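Long-range contacts in Uly1 (Catenovulum maritimum, PDB 7DRQ), which probably cleaves ulvan, a polysaccharide of green algae, by beta-elimination as a calcium-containing member of polysaccharide lyase family 24: residues A[87-92]-A[165-170]; A[225-231]-A[243-249]; A[276-280]-A[319-325]. Residues are numbered along the deposited sequence.

Overall arrangement
From the N terminus contact 1 comes first, where residues 165-170 return across 72 residues to strand 86-91, the outermost strand of one blade of the beta-propeller. Contact 2 follows as a local closure, with 11 residues between its segments, within the hairpin of strands 225-234 and 239-245. Contact 3 closes a 38-residue excursion from strand 272-280. The loops run in series, none enclosing another. Contact 1 stands apart, its centre about 32 Å from that of contact 2 and about 40 Å from that of contact 3. Contacts 2 and 3 touch: probable hydrogen bonds F246 O to L319 N and V248 N to L319 O, both 2.9 Å, join the chain leaving one blade to the loop before strand 326-328 of another.

Contact 1 of 3, residues A[87-92]-A[165-170]; sequences VTIEFP and FTLTQF
I89 (m, t) lays its CD1 over the face of the F165 ring (chi1 t), 3.7 Å from the centroid and 23° off the normal, a CH-pi contact between the outermost strand of a beta-propeller blade and a loop packed against it. In the extended 87-91, V87, I89 and F91 pair through their backbone with R78, L76 and V74 of strand 73-80; V87 and I89 turn their CB atoms toward 165-170, T88 and E90 away. Across the segments the CA atoms of I89 and T166 lie 5.7 Å apart, those of V87 and F165 7.0 Å. No beta pairing forms; instead one water donates to T88 O (2.8 Å) and F165 O (2.7 Å). T166 opens an ST turn, its OG1 accepting from T168 N at 3.1 Å, and residues 167-169 make a 3-10 turn in which Q169 N reaches T166 O and F170 N reaches L167 O, both at 2.9 Å. F91 (m) adds a T-shaped pair with F170 (m), its edge meeting the F170 face, centroids 4.8 Å apart and planes at 87°. F91, F165 and F170 all also touch strand 122-126. The P92 side chain lies about 7 Å from those of D183 and K185, which bind a calcium ion. The L167 chi1 of -136°, between wells, with chi2 p, places L167 CD1 over the F91 ring, 3.9 Å from its centroid, and L167 CD2 3.7 Å from E90 O.

Contact 2 of 3, residues A[225-231]-A[243-249]; sequences DGRVVFN and FKSFNVL
Backbone hydrogen bonds set the antiparallel register of 225-231 and 243-249. F230 and K244 form a hydrogen-bonded pair, F230 N to K244 O at 2.9 Å and K244 N to F230 O at 2.8 Å; V229 and S245 are the adjoining non-hydrogen-bonded pair, CA atoms 4.4 Å apart. F246 N bonds to V228 O at 2.8 Å, after which the N247 side chain (chi1 p) takes over: its ND2 donates to G226 O (3.1 Å) and its OD1 accepts from V228 N (3.0 Å). The two segments belong to a beta hairpin, the last two strands of a four-stranded propeller blade, and residues 246-249 lead out of it, F246 also bonding through its backbone to L319. Among apolar contacts, V229 CG2 lies over the F243 ring, 3.7 Å from its centroid (CH-pi), and K244 CB covers a face of the F230 ring (chi1 p). L249 CD2 lies 3.6 Å from G226 CA and 3.4 Å from D225 O. The F246 ring meets W307 edge-to-face. Polar and apolar groups share R227 (chi1 p): L249 CD1 lies over one face of its guanidinium, 3.5 Å from R227 CZ, S245 OG over the opposite face, and R227 NH2 hydrogen-bonds to Q220 OE1.

Contact 3 of 3, residues A[276-280]-A[319-325]; sequences GFQRR and LVKADEA
L319 opens 319-325 by directing its side chain at the ring of F277, L319 CD2 lying 4.2 Å from F277 CZ. K321 stays on the solvent side. A322 then begins a 3-10 turn over 322-324; its CB meets the edge of the F277 ring, 4.0 Å from F277 CE2, and lies 3.7 Å from R279 NH1. Strand 272-280, extended throughout 276-280, pairs on both sides, with 261-269 and 290-298, within a propeller blade, and this turn, which leads into strand 326-328, covers the side chains F277 (chi1 p) and R279 (chi1 t). The closest CA atoms, those of R279 and A322, are 7.5 Å apart. R279 NH1 (3.4 Å) and R279 NH2 (3.3 Å) both make weak hydrogen bonds to D323 OD1, together a salt bridge; the stronger partners are D291 for R279 and R329 for D323. Waters link R279 NH1 to A322 N and to D323 N, and another joins R279 NH2 to D323 OD2. The R279 side chain is about 7 Å from those of the calcium-site residues L283 and F287. The turn ends with E324 N bonded to K321 O (3.2 Å) and A325 N to A322 O (2.8 Å), A325 CB lying 4.5 Å from F277 CZ.

Contact 1 of 3, residues A[87-92]-A[165-170]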
loop_
_atom_site.group_PDB
_atom_site.type_symbol
_atom_site.label_atom_id
_atom_site.label_comp_id
_atom_site.label_asym_id
_atom_site.label_seq_id
_atom_site.Cartn_x
_atom_site.Cartn_y
_atom_site.Cartn_z
ATOM N N VAL A 87 -19.430 0.290 13.568
ATOM C CA VAL A 87 -20.225 -0.788 12.994
ATOM C C VAL A 87 -19.338 -1.535 12.001
ATOM O O VAL A 87 -18.527 -0.926 11.295
ATOM C CB VAL A 87 -21.504 -0.254 12.309
ATOM C CG1 VAL A 87 -21.168 0.877 11.346
ATOM C CG2 VAL A 87 -22.262 -1.372 11.602
ATOM N N THR A 88 -19.492 -2.851 11.947
ATOM C CA THR A 88 -18.640 -3.684 11.106
ATOM C C THR A 88 -19.490 -4.553 10.190
ATOM O O THR A 88 -20.575 -5.003 10.573
ATOM C CB THR A 88 -17.704 -4.535 11.987
ATOM O OG1 THR A 88 -16.797 -3.657 12.666
ATOM C CG2 THR A 88 -16.890 -5.526 11.164
ATOM N N ILE A 89 -18.991 -4.776 8.975
ATOM C CA ILE A 89 -19.633 -5.642 7.990
ATOM C C ILE A 89 -18.718 -6.827 7.749
ATOM O O ILE A 89 -17.520 -6.646 7.500
ATOM C CB ILE A 89 -19.905 -4.912 6.664
ATOM C CG1 ILE A 89 -20.899 -3.757 6.852
ATOM C CG2 ILE A 89 -20.403 -5.903 5.617
ATOM C CD1 ILE A 89 -21.110 -2.931 5.564
ATOM N N GLU A 90 -19.274 -8.034 7.820
ATOM C CA GLU A 90 -18.545 -9.247 7.474
ATOM C C GLU A 90 -18.847 -9.622 6.028
ATOM O O GLU A 90 -20.014 -9.782 5.652
ATOM C CB GLU A 90 -18.920 -10.401 8.403
ATOM C CG GLU A 90 -18.267 -11.713 8.023
ATOM C CD GLU A 90 -18.852 -12.895 8.769
ATOM O OE1 GLU A 90 -19.380 -12.694 9.877
ATOM O OE2 GLU A 90 -18.785 -14.021 8.239
ATOM N N PHE A 91 -17.807 -9.773 5.238
ATOM C CA PHE A 91 -17.952 -10.202 3.857
ATOM C C PHE A 91 -17.750 -11.708 3.743
ATOM O O PHE A 91 -17.020 -12.305 4.536
ATOM C CB PHE A 91 -16.951 -9.473 2.948
ATOM C CG PHE A 91 -17.390 -8.084 2.586
ATOM C CD1 PHE A 91 -17.147 -7.028 3.444
ATOM C CD2 PHE A 91 -18.075 -7.839 1.402
ATOM C CE1 PHE A 91 -17.583 -5.749 3.131
ATOM C CE2 PHE A 91 -18.508 -6.554 1.077
ATOM C CZ PHE A 91 -18.259 -5.514 1.939
ATOM N N PRO A 92 -18.417 -12.348 2.780
ATOM C CA PRO A 92 -18.304 -13.811 2.671
ATOM C C PRO A 92 -16.901 -14.290 2.353
ATOM O O PRO A 92 -16.533 -15.395 2.767
ATOM C CB PRO A 92 -19.280 -14.158 1.534
ATOM C CG PRO A 92 -20.249 -13.023 1.484
ATOM C CD PRO A 92 -19.517 -11.797 1.968
ATOM N N PHE A 165 -25.719 0.075 7.889
ATOM C CA PHE A 165 -24.383 -0.189 7.339
ATOM C C PHE A 165 -24.169 -1.698 7.349
ATOM O O PHE A 165 -23.566 -2.276 8.259
ATOM C CB PHE A 165 -23.308 0.541 8.139
ATOM C CG PHE A 165 -21.955 0.531 7.485
ATOM C CD1 PHE A 165 -21.689 1.360 6.407
ATOM C CD2 PHE A 165 -20.957 -0.301 7.946
ATOM C CE1 PHE A 165 -20.442 1.352 5.795
ATOM C CE2 PHE A 165 -19.690 -0.315 7.331
ATOM C CZ PHE A 165 -19.444 0.516 6.258
ATOM N N THR A 166 -24.709 -2.351 6.323
ATOM C CA THR A 166 -24.718 -3.805 6.231
ATOM C C THR A 166 -24.365 -4.216 4.809
ATOM O O THR A 166 -24.246 -3.382 3.910
ATOM C CB THR A 166 -26.087 -4.407 6.577
ATOM O OG1 THR A 166 -26.990 -4.135 5.499
ATOM C CG2 THR A 166 -26.663 -3.842 7.894
ATOM N N LEU A 167 -24.268 -5.535 4.602
ATOM C CA LEU A 167 -24.048 -6.094 3.270
ATOM C C LEU A 167 -25.127 -5.680 2.270
ATOM O O LEU A 167 -24.883 -5.738 1.060
ATOM C CB LEU A 167 -23.992 -7.617 3.376
ATOM C CG LEU A 167 -22.944 -8.440 2.650
ATOM C CD1 LEU A 167 -21.588 -7.768 2.688
ATOM C CD2 LEU A 167 -22.899 -9.816 3.298
ATOM N N THR A 168 -26.314 -5.267 2.748
ATOM C CA THR A 168 -27.353 -4.758 1.856
ATOM C C THR A 168 -26.851 -3.590 1.011
ATOM O O THR A 168 -27.342 -3.371 -0.106
ATOM C CB THR A 168 -28.581 -4.331 2.671
ATOM O OG1 THR A 168 -29.098 -5.462 3.380
ATOM C CG2 THR A 168 -29.669 -3.791 1.768
ATOM N N GLN A 169 -25.860 -2.850 1.511
ATOM C CA GLN A 169 -25.300 -1.713 0.795
ATOM C C GLN A 169 -24.364 -2.115 -0.339
ATOM O O GLN A 169 -23.988 -1.253 -1.142
ATOM C CB GLN A 169 -24.536 -0.808 1.766
ATOM C CG GLN A 169 -25.457 -0.070 2.728
ATOM C CD GLN A 169 -26.543 0.664 1.985
ATOM O OE1 GLN A 169 -26.287 1.666 1.331
ATOM N NE2 GLN A 169 -27.771 0.153 2.066
ATOM N N PHE A 170 -23.986 -3.379 -0.435
ATOM C CA PHE A 170 -22.987 -3.781 -1.411
ATOM C C PHE A 170 -23.632 -4.546 -2.555
ATOM O O PHE A 170 -24.701 -5.147 -2.405
ATOM C CB PHE A 170 -21.870 -4.591 -0.746
ATOM C CG PHE A 170 -20.885 -3.711 -0.030
ATOM C CD1 PHE A 170 -21.202 -3.175 1.215
ATOM C CD2 PHE A 170 -19.701 -3.330 -0.650
ATOM C CE1 PHE A 170 -20.322 -2.325 1.864
ATOM C CE2 PHE A 170 -18.810 -2.483 -0.020
ATOM C CZ PHE A 170 -19.123 -1.974 1.254
HETATM O O HOH W 1 -23.255 -4.392 9.913
#

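Contact 2 of 3, residues A[225-231]-A[243-249]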
loop_
_atom_site.group_PDB
_atom_site.type_symbol
_atom_site.label_atom_id
_atom_site.label_comp_id
_atom_site.label_asym_id
_atom_site.label_seq_id
_atom_site.Cartn_x
_atom_site.Cartn_y
_atom_site.Cartn_z
ATOM N N ASP A 225 9.249 -8.335 -15.012
ATOM C CA ASP A 225 8.560 -7.605 -16.079
ATOM C C ASP A 225 7.286 -7.057 -15.431
ATOM O O ASP A 225 6.263 -7.742 -15.390
ATOM C CB ASP A 225 8.249 -8.508 -17.260
ATOM C CG ASP A 225 7.743 -7.752 -18.483
ATOM O OD1 ASP A 225 7.957 -6.528 -18.589
ATOM O OD2 ASP A 225 7.124 -8.400 -19.359
ATOM N N GLY A 226 7.377 -5.847 -14.898
ATOM C CA GLY A 226 6.292 -5.296 -14.101
ATOM C C GLY A 226 6.047 -3.833 -14.407
ATOM O O GLY A 226 6.966 -3.082 -14.734
ATOM N N ARG A 227 4.785 -3.424 -14.270
ATOM C CA ARG A 227 4.403 -2.037 -14.496
ATOM C C ARG A 227 3.429 -1.601 -13.416
ATOM O O ARG A 227 2.822 -2.426 -12.727
ATOM C CB ARG A 227 3.764 -1.822 -15.881
ATOM C CG ARG A 227 2.496 -2.627 -16.135
ATOM C CD ARG A 227 1.797 -2.131 -17.408
ATOM N NE ARG A 227 0.690 -3.006 -17.802
ATOM C CZ ARG A 227 0.347 -3.253 -19.060
ATOM N NH1 ARG A 227 1.018 -2.691 -20.052
ATOM N NH2 ARG A 227 -0.674 -4.057 -19.322
ATOM N N VAL A 228 3.305 -0.288 -13.265
ATOM C CA VAL A 228 2.223 0.315 -12.496
ATOM C C VAL A 228 1.124 0.707 -13.469
ATOM O O VAL A 228 1.395 1.346 -14.499
ATOM C CB VAL A 228 2.715 1.530 -11.694
ATOM C CG1 VAL A 228 1.523 2.328 -11.154
ATOM C CG2 VAL A 228 3.595 1.054 -10.522
ATOM N N VAL A 229 -0.113 0.299 -13.161
ATOM C CA VAL A 229 -1.291 0.701 -13.921
ATOM C C VAL A 229 -2.201 1.475 -12.982
ATOM O O VAL A 229 -2.222 1.219 -11.775
ATOM C CB VAL A 229 -2.040 -0.499 -14.542
ATOM C CG1 VAL A 229 -1.159 -1.214 -15.591
ATOM C CG2 VAL A 229 -2.505 -1.476 -13.468
ATOM N N PHE A 230 -2.930 2.442 -13.533
ATOM C CA PHE A 230 -3.820 3.247 -12.704
ATOM C C PHE A 230 -5.062 3.628 -13.495
ATOM O O PHE A 230 -5.040 3.708 -14.726
ATOM C CB PHE A 230 -3.120 4.505 -12.151
ATOM C CG PHE A 230 -2.686 5.498 -13.210
ATOM C CD1 PHE A 230 -1.568 5.255 -14.005
ATOM C CD2 PHE A 230 -3.375 6.689 -13.379
ATOM C CE1 PHE A 230 -1.164 6.175 -14.962
ATOM C CE2 PHE A 230 -2.984 7.622 -14.330
ATOM C CZ PHE A 230 -1.876 7.361 -15.131
ATOM N N ASN A 231 -6.160 3.862 -12.772
ATOM C CA ASN A 231 -7.412 4.230 -13.409
ATOM C C ASN A 231 -8.120 5.254 -12.531
ATOM O O ASN A 231 -7.619 5.653 -11.474
ATOM C CB ASN A 231 -8.290 2.999 -13.678
ATOM C CG ASN A 231 -8.625 2.226 -12.409
ATOM O OD1 ASN A 231 -8.321 2.661 -11.300
ATOM N ND2 ASN A 231 -9.255 1.067 -12.575
ATOM N N PHE A 243 -7.613 0.677 -17.085
ATOM C CA PHE A 243 -6.277 0.851 -16.518
ATOM C C PHE A 243 -5.339 1.463 -17.553
ATOM O O PHE A 243 -5.359 1.094 -18.730
ATOM C CB PHE A 243 -5.710 -0.494 -16.054
ATOM C CG PHE A 243 -5.964 -0.810 -14.602
ATOM C CD1 PHE A 243 -5.669 0.112 -13.602
ATOM C CD2 PHE A 243 -6.481 -2.043 -14.243
ATOM C CE1 PHE A 243 -5.888 -0.200 -12.268
ATOM C CE2 PHE A 243 -6.715 -2.364 -12.915
ATOM C CZ PHE A 243 -6.419 -1.440 -11.922
ATOM N N LYS A 244 -4.507 2.395 -17.102
ATOM C CA LYS A 244 -3.532 3.070 -17.943
ATOM C C LYS A 244 -2.136 2.787 -17.404
ATOM O O LYS A 244 -1.908 2.847 -16.195
ATOM C CB LYS A 244 -3.806 4.582 -17.966
ATOM C CG LYS A 244 -2.793 5.397 -18.761
ATOM C CD LYS A 244 -3.242 6.835 -18.942
ATOM C CE LYS A 244 -4.383 6.925 -19.944
ATOM N NZ LYS A 244 -3.974 6.408 -21.282
ATOM N N SER A 245 -1.194 2.478 -18.295
ATOM C CA SER A 245 0.154 2.115 -17.875
ATOM C C SER A 245 1.003 3.349 -17.601
ATOM O O SER A 245 1.166 4.211 -18.475
ATOM C CB SER A 245 0.831 1.280 -18.966
ATOM O OG SER A 245 0.095 0.108 -19.202
ATOM N N PHE A 246 1.570 3.428 -16.397
ATOM C CA PHE A 246 2.603 4.429 -16.165
ATOM C C PHE A 246 3.882 4.077 -16.919
ATOM O O PHE A 246 4.537 4.959 -17.492
ATOM C CB PHE A 246 2.922 4.576 -14.674
ATOM C CG PHE A 246 4.169 5.378 -14.444
ATOM C CD1 PHE A 246 4.136 6.755 -14.559
ATOM C CD2 PHE A 246 5.388 4.756 -14.227
ATOM C CE1 PHE A 246 5.285 7.505 -14.417
ATOM C CE2 PHE A 246 6.549 5.505 -14.085
ATOM C CZ PHE A 246 6.492 6.879 -14.179
ATOM N N ASN A 247 4.267 2.804 -16.897
ATOM C CA ASN A 247 5.413 2.295 -17.635
ATOM C C ASN A 247 4.987 1.042 -18.388
ATOM O O ASN A 247 3.968 0.414 -18.079
ATOM C CB ASN A 247 6.623 2.019 -16.704
ATOM C CG ASN A 247 6.380 0.872 -15.726
ATOM O OD1 ASN A 247 5.459 0.916 -14.911
ATOM N ND2 ASN A 247 7.214 -0.154 -15.805
ATOM N N VAL A 248 5.765 0.685 -19.412
ATOM C CA VAL A 248 5.388 -0.427 -20.275
ATOM C C VAL A 248 5.718 -1.760 -19.612
ATOM O O VAL A 248 6.530 -1.858 -18.687
ATOM C CB VAL A 248 6.082 -0.320 -21.643
ATOM C CG1 VAL A 248 5.831 1.045 -22.276
ATOM C CG2 VAL A 248 7.589 -0.583 -21.484
ATOM N N LEU A 249 5.082 -2.811 -20.114
ATOM C CA LEU A 249 5.627 -4.150 -19.971
ATOM C C LEU A 249 6.453 -4.470 -21.208
ATOM O O LEU A 249 6.290 -3.855 -22.269
ATOM C CB LEU A 249 4.522 -5.190 -19.785
ATOM C CG LEU A 249 3.714 -5.117 -18.485
ATOM C CD1 LEU A 249 2.479 -5.983 -18.571
ATOM C CD2 LEU A 249 4.571 -5.518 -17.279
#

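Contact 3 of 3, residues A[276-280]-A[319-325]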
loop_
_atom_site.group_PDB
_atom_site.type_symbol
_atom_site.label_atom_id
_atom_site.label_comp_id
_atom_site.label_asym_id
_atom_site.label_seq_id
_atom_site.Cartn_x
_atom_site.Cartn_y
_atom_site.Cartn_z
ATOM N N GLY A 276 6.849 7.836 -7.106
ATOM C CA GLY A 276 8.253 7.619 -6.798
ATOM C C GLY A 276 8.495 6.128 -6.777
ATOM O O GLY A 276 7.629 5.358 -6.362
ATOM N N PHE A 277 9.662 5.715 -7.268
ATOM C CA PHE A 277 9.879 4.277 -7.353
ATOM C C PHE A 277 11.363 3.969 -7.470
ATOM O O PHE A 277 12.190 4.846 -7.733
ATOM C CB PHE A 277 9.102 3.659 -8.538
ATOM C CG PHE A 277 9.534 4.150 -9.892
ATOM C CD1 PHE A 277 8.943 5.274 -10.455
ATOM C CD2 PHE A 277 10.499 3.458 -10.629
ATOM C CE1 PHE A 277 9.323 5.725 -11.713
ATOM C CE2 PHE A 277 10.885 3.904 -11.903
ATOM C CZ PHE A 277 10.290 5.033 -12.443
ATOM N N GLN A 278 11.684 2.698 -7.237
ATOM C CA GLN A 278 12.970 2.116 -7.583
ATOM C C GLN A 278 12.744 1.003 -8.599
ATOM O O GLN A 278 11.624 0.534 -8.800
ATOM C CB GLN A 278 13.699 1.600 -6.323
ATOM C CG GLN A 278 13.795 2.702 -5.264
ATOM C CD GLN A 278 14.700 2.356 -4.092
ATOM O OE1 GLN A 278 14.295 1.656 -3.157
ATOM N NE2 GLN A 278 15.931 2.853 -4.131
ATOM N N ARG A 279 13.818 0.584 -9.252
ATOM C CA ARG A 279 13.730 -0.319 -10.390
ATOM C C ARG A 279 14.409 -1.638 -10.037
ATOM O O ARG A 279 15.424 -1.650 -9.341
ATOM C CB ARG A 279 14.388 0.318 -11.626
ATOM C CG ARG A 279 14.771 -0.683 -12.721
ATOM C CD ARG A 279 15.442 0.005 -13.921
ATOM N NE ARG A 279 16.728 0.594 -13.559
ATOM C CZ ARG A 279 17.352 1.529 -14.281
ATOM N NH1 ARG A 279 16.806 1.951 -15.411
ATOM N NH2 ARG A 279 18.538 1.997 -13.895
ATOM N N ARG A 280 13.843 -2.760 -10.482
ATOM C CA ARG A 280 14.551 -4.028 -10.414
ATOM C C ARG A 280 14.840 -4.459 -11.840
ATOM O O ARG A 280 13.911 -4.716 -12.612
ATOM C CB ARG A 280 13.773 -5.123 -9.677
ATOM C CG ARG A 280 14.612 -6.409 -9.528
ATOM C CD ARG A 280 13.893 -7.513 -8.738
ATOM N NE ARG A 280 13.568 -7.112 -7.370
ATOM C CZ ARG A 280 12.994 -7.908 -6.472
ATOM N NH1 ARG A 280 12.715 -9.168 -6.780
ATOM N NH2 ARG A 280 12.710 -7.450 -5.255
ATOM N N LEU A 319 6.240 5.119 -19.816
ATOM C CA LEU A 319 7.691 5.145 -19.694
ATOM C C LEU A 319 8.303 3.803 -20.075
ATOM O O LEU A 319 7.786 2.740 -19.719
ATOM C CB LEU A 319 8.084 5.499 -18.252
ATOM C CG LEU A 319 9.526 5.896 -17.965
ATOM C CD1 LEU A 319 9.957 7.092 -18.808
ATOM C CD2 LEU A 319 9.712 6.181 -16.442
ATOM N N VAL A 320 9.433 3.858 -20.778
ATOM C CA VAL A 320 10.186 2.670 -21.158
ATOM C C VAL A 320 11.539 2.616 -20.466
ATOM O O VAL A 320 11.951 1.553 -19.999
ATOM C CB VAL A 320 10.361 2.581 -22.688
ATOM C CG1 VAL A 320 11.148 1.319 -23.055
ATOM C CG2 VAL A 320 9.007 2.598 -23.385
ATOM N N LYS A 321 12.246 3.748 -20.403
ATOM C CA LYS A 321 13.561 3.869 -19.777
ATOM C C LYS A 321 13.400 4.628 -18.464
ATOM O O LYS A 321 13.190 5.848 -18.473
ATOM C CB LYS A 321 14.537 4.626 -20.681
ATOM C CG LYS A 321 14.880 3.990 -22.020
ATOM C CD LYS A 321 15.844 4.931 -22.790
ATOM C CE LYS A 321 15.091 6.005 -23.625
ATOM N NZ LYS A 321 15.061 7.431 -23.083
ATOM N N ALA A 322 13.535 3.923 -17.339
ATOM C CA ALA A 322 13.317 4.563 -16.041
ATOM C C ALA A 322 14.221 5.778 -15.829
ATOM O O ALA A 322 13.819 6.733 -15.152
ATOM C CB ALA A 322 13.522 3.548 -14.912
ATOM N N ASP A 323 15.431 5.774 -16.402
ATOM C CA ASP A 323 16.380 6.852 -16.138
ATOM C C ASP A 323 15.854 8.231 -16.528
ATOM O O ASP A 323 16.360 9.228 -16.006
ATOM C CB ASP A 323 17.708 6.582 -16.854
ATOM C CG ASP A 323 18.564 5.549 -16.134
ATOM O OD1 ASP A 323 18.122 5.036 -15.080
ATOM O OD2 ASP A 323 19.677 5.236 -16.624
ATOM N N GLU A 324 14.856 8.322 -17.419
ATOM C CA GLU A 324 14.223 9.615 -17.668
ATOM C C GLU A 324 13.742 10.260 -16.383
ATOM O O GLU A 324 13.702 11.488 -16.279
ATOM C CB GLU A 324 13.038 9.472 -18.622
ATOM C CG GLU A 324 13.418 8.938 -19.990
ATOM C CD GLU A 324 12.340 9.207 -21.021
ATOM O OE1 GLU A 324 11.583 10.204 -20.859
ATOM O OE2 GLU A 324 12.249 8.418 -21.983
ATOM N N ALA A 325 13.371 9.447 -15.396
ATOM C CA ALA A 325 12.801 9.917 -14.138
ATOM C C ALA A 325 13.793 9.833 -12.981
ATOM O O ALA A 325 13.399 9.932 -11.822
ATOM C CB ALA A 325 11.531 9.123 -13.819
HETATM O O HOH W 2 14.472 1.195 -17.065
HETATM O O HOH W 3 16.918 3.661 -17.966
HETATM O O HOH W 4 20.386 2.805 -16.005
#